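Local atomic coordinates of inulin fructotransferase (Bacillus sp. snu-7, PDB entry 2INV), a protein that catalyses the lytic breakdown of inulin by intramolecular fructosyl transfer, probably releasing cyclic difructose anhydride units from the polymer. Residues S111-L116 and Q123-K128. Sequence-based numbering, arbitrary orientation.
Sequences SHIRVL and QAFLVK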
# COMPACT_ATOMS: atom_id res chain seq x y z
N SER A 111 9.24 -20.98 -4.30
CA SER A 111 10.65 -20.98 -4.71
C SER A 111 11.42 -20.90 -3.40
O SER A 111 11.89 -19.83 -2.97
CB SER A 111 10.92 -19.78 -5.61
OG SER A 111 9.92 -19.70 -6.60
N HIS A 112 11.51 -22.07 -2.78
CA HIS A 112 12.09 -22.33 -1.48
C HIS A 112 13.62 -22.51 -1.43
O HIS A 112 14.17 -23.50 -1.95
CB HIS A 112 11.36 -23.57 -0.97
CG HIS A 112 11.79 -24.06 0.37
ND1 HIS A 112 12.00 -23.23 1.45
CD2 HIS A 112 11.95 -25.32 0.84
CE1 HIS A 112 12.26 -23.96 2.52
NE2 HIS A 112 12.23 -25.23 2.18
N ILE A 113 14.30 -21.56 -0.80
CA ILE A 113 15.75 -21.64 -0.66
C ILE A 113 16.07 -21.88 0.80
O ILE A 113 15.73 -21.06 1.67
CB ILE A 113 16.48 -20.36 -1.11
CG1 ILE A 113 16.42 -20.23 -2.63
CG2 ILE A 113 17.93 -20.40 -0.62
CD1 ILE A 113 17.13 -19.01 -3.16
N ARG A 114 16.71 -23.00 1.07
CA ARG A 114 17.10 -23.32 2.42
C ARG A 114 18.52 -22.83 2.58
O ARG A 114 19.45 -23.28 1.90
CB ARG A 114 16.98 -24.81 2.66
CG ARG A 114 15.76 -25.41 1.98
CD ARG A 114 15.26 -26.56 2.79
NE ARG A 114 16.35 -27.48 3.06
CZ ARG A 114 16.44 -28.25 4.14
NH1 ARG A 114 15.49 -28.21 5.04
NH2 ARG A 114 17.49 -29.03 4.29
N VAL A 115 18.64 -21.86 3.48
CA VAL A 115 19.90 -21.21 3.79
C VAL A 115 20.70 -22.10 4.73
O VAL A 115 20.35 -22.27 5.90
CB VAL A 115 19.60 -19.85 4.45
CG1 VAL A 115 20.89 -19.13 4.78
CG2 VAL A 115 18.75 -19.02 3.51
N LEU A 116 21.77 -22.68 4.21
CA LEU A 116 22.64 -23.56 4.99
C LEU A 116 24.05 -22.97 4.95
O LEU A 116 25.03 -23.68 4.71
CB LEU A 116 22.63 -24.96 4.37
CG LEU A 116 21.23 -25.52 4.16
CD1 LEU A 116 21.30 -26.78 3.30
CD2 LEU A 116 20.60 -25.82 5.51
N GLN A 123 25.30 -14.59 5.32
CA GLN A 123 24.28 -14.17 4.37
C GLN A 123 24.10 -15.01 3.11
O GLN A 123 25.06 -15.32 2.41
CB GLN A 123 24.56 -12.72 3.98
CG GLN A 123 24.99 -11.85 5.17
CD GLN A 123 26.50 -11.71 5.29
OE1 GLN A 123 27.26 -12.63 4.99
NE2 GLN A 123 26.94 -10.55 5.77
N ALA A 124 22.84 -15.36 2.83
CA ALA A 124 22.53 -16.15 1.63
C ALA A 124 22.87 -15.24 0.47
O ALA A 124 23.51 -15.65 -0.50
CB ALA A 124 21.04 -16.51 1.61
N PHE A 125 22.44 -13.99 0.59
CA PHE A 125 22.71 -12.98 -0.42
C PHE A 125 23.37 -11.77 0.21
O PHE A 125 22.85 -11.18 1.17
CB PHE A 125 21.41 -12.57 -1.12
CG PHE A 125 20.80 -13.67 -1.94
CD1 PHE A 125 19.87 -14.54 -1.38
CD2 PHE A 125 21.19 -13.86 -3.26
CE1 PHE A 125 19.35 -15.59 -2.13
CE2 PHE A 125 20.68 -14.91 -4.01
CZ PHE A 125 19.75 -15.78 -3.44
N LEU A 126 24.53 -11.42 -0.31
CA LEU A 126 25.27 -10.27 0.18
C LEU A 126 25.50 -9.35 -1.00
O LEU A 126 26.28 -9.65 -1.92
CB LEU A 126 26.59 -10.69 0.80
CG LEU A 126 27.45 -9.55 1.37
CD1 LEU A 126 26.66 -8.75 2.40
CD2 LEU A 126 28.70 -10.15 2.00
N VAL A 127 24.80 -8.23 -0.97
CA VAL A 127 24.86 -7.23 -2.01
C VAL A 127 25.89 -6.17 -1.64
O VAL A 127 25.75 -5.48 -0.62
CB VAL A 127 23.49 -6.57 -2.17
CG1 VAL A 127 23.48 -5.65 -3.37
CG2 VAL A 127 22.42 -7.64 -2.28
N LYS A 128 26.93 -6.05 -2.45
CA LYS A 128 27.95 -5.07 -2.15
C LYS A 128 28.88 -4.86 -3.32
O LYS A 128 29.12 -5.76 -4.12
CB LYS A 128 28.77 -5.48 -0.93
CG LYS A 128 29.51 -6.81 -1.11
CD LYS A 128 30.33 -7.13 0.13
CE LYS A 128 31.13 -8.41 -0.08
NZ LYS A 128 32.06 -8.67 1.05
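Val115 and Ala124 make the closest approach between the strand 111-115 and the corner at 124-125 that follows it in a right-handed parallel beta-helix. Val115 straddles the alanine methyl: CG2 lies 3.9 Å from Ala124 CB and CG1 4.1 Å from the same Ala124 CB. Its chi1 of -179° sets CG1 anti to the backbone N and CG2 beside it, which turns both branches across the gap. Ala124 stands where the chain turns a corner (phi -66°, psi -45°), and its short side chain suits a place where the two backbones come within 6.1 Å, measured from Val115 CA to Ala124 CA. Two residues earlier on the same inward face, the longer Ile113 spans a wider gap. Its CD1 meets the rim of the Phe125 ring near the ring plane, 4.2 Å from Phe125 CZ; the two side chains approach from opposite directions, and the long, rigidly flat ring suits phenylalanine to this place by bringing its CZ end within touch of the isoleucine. Ile113 also packs on Leu69 and Val115 on Leu145, residues of adjacent strands.

The outward side is looser and more polar. Arg114, alternating with the inward Ile113 and Val115, is partly exposed and forms a salt bridge with Asp68. The side chain of Gln123 starts away from 111-116 and hydrogen-bonds through NE2 to Glu165; polar, flexible chains suit this side. Strand 111-115 pairs with neighbouring coils, as Ile113 does with Cys144. With no hydrogen bond between the segments, their direct contact rests on dispersion and the exclusion of water from a small, buried, apolar interface.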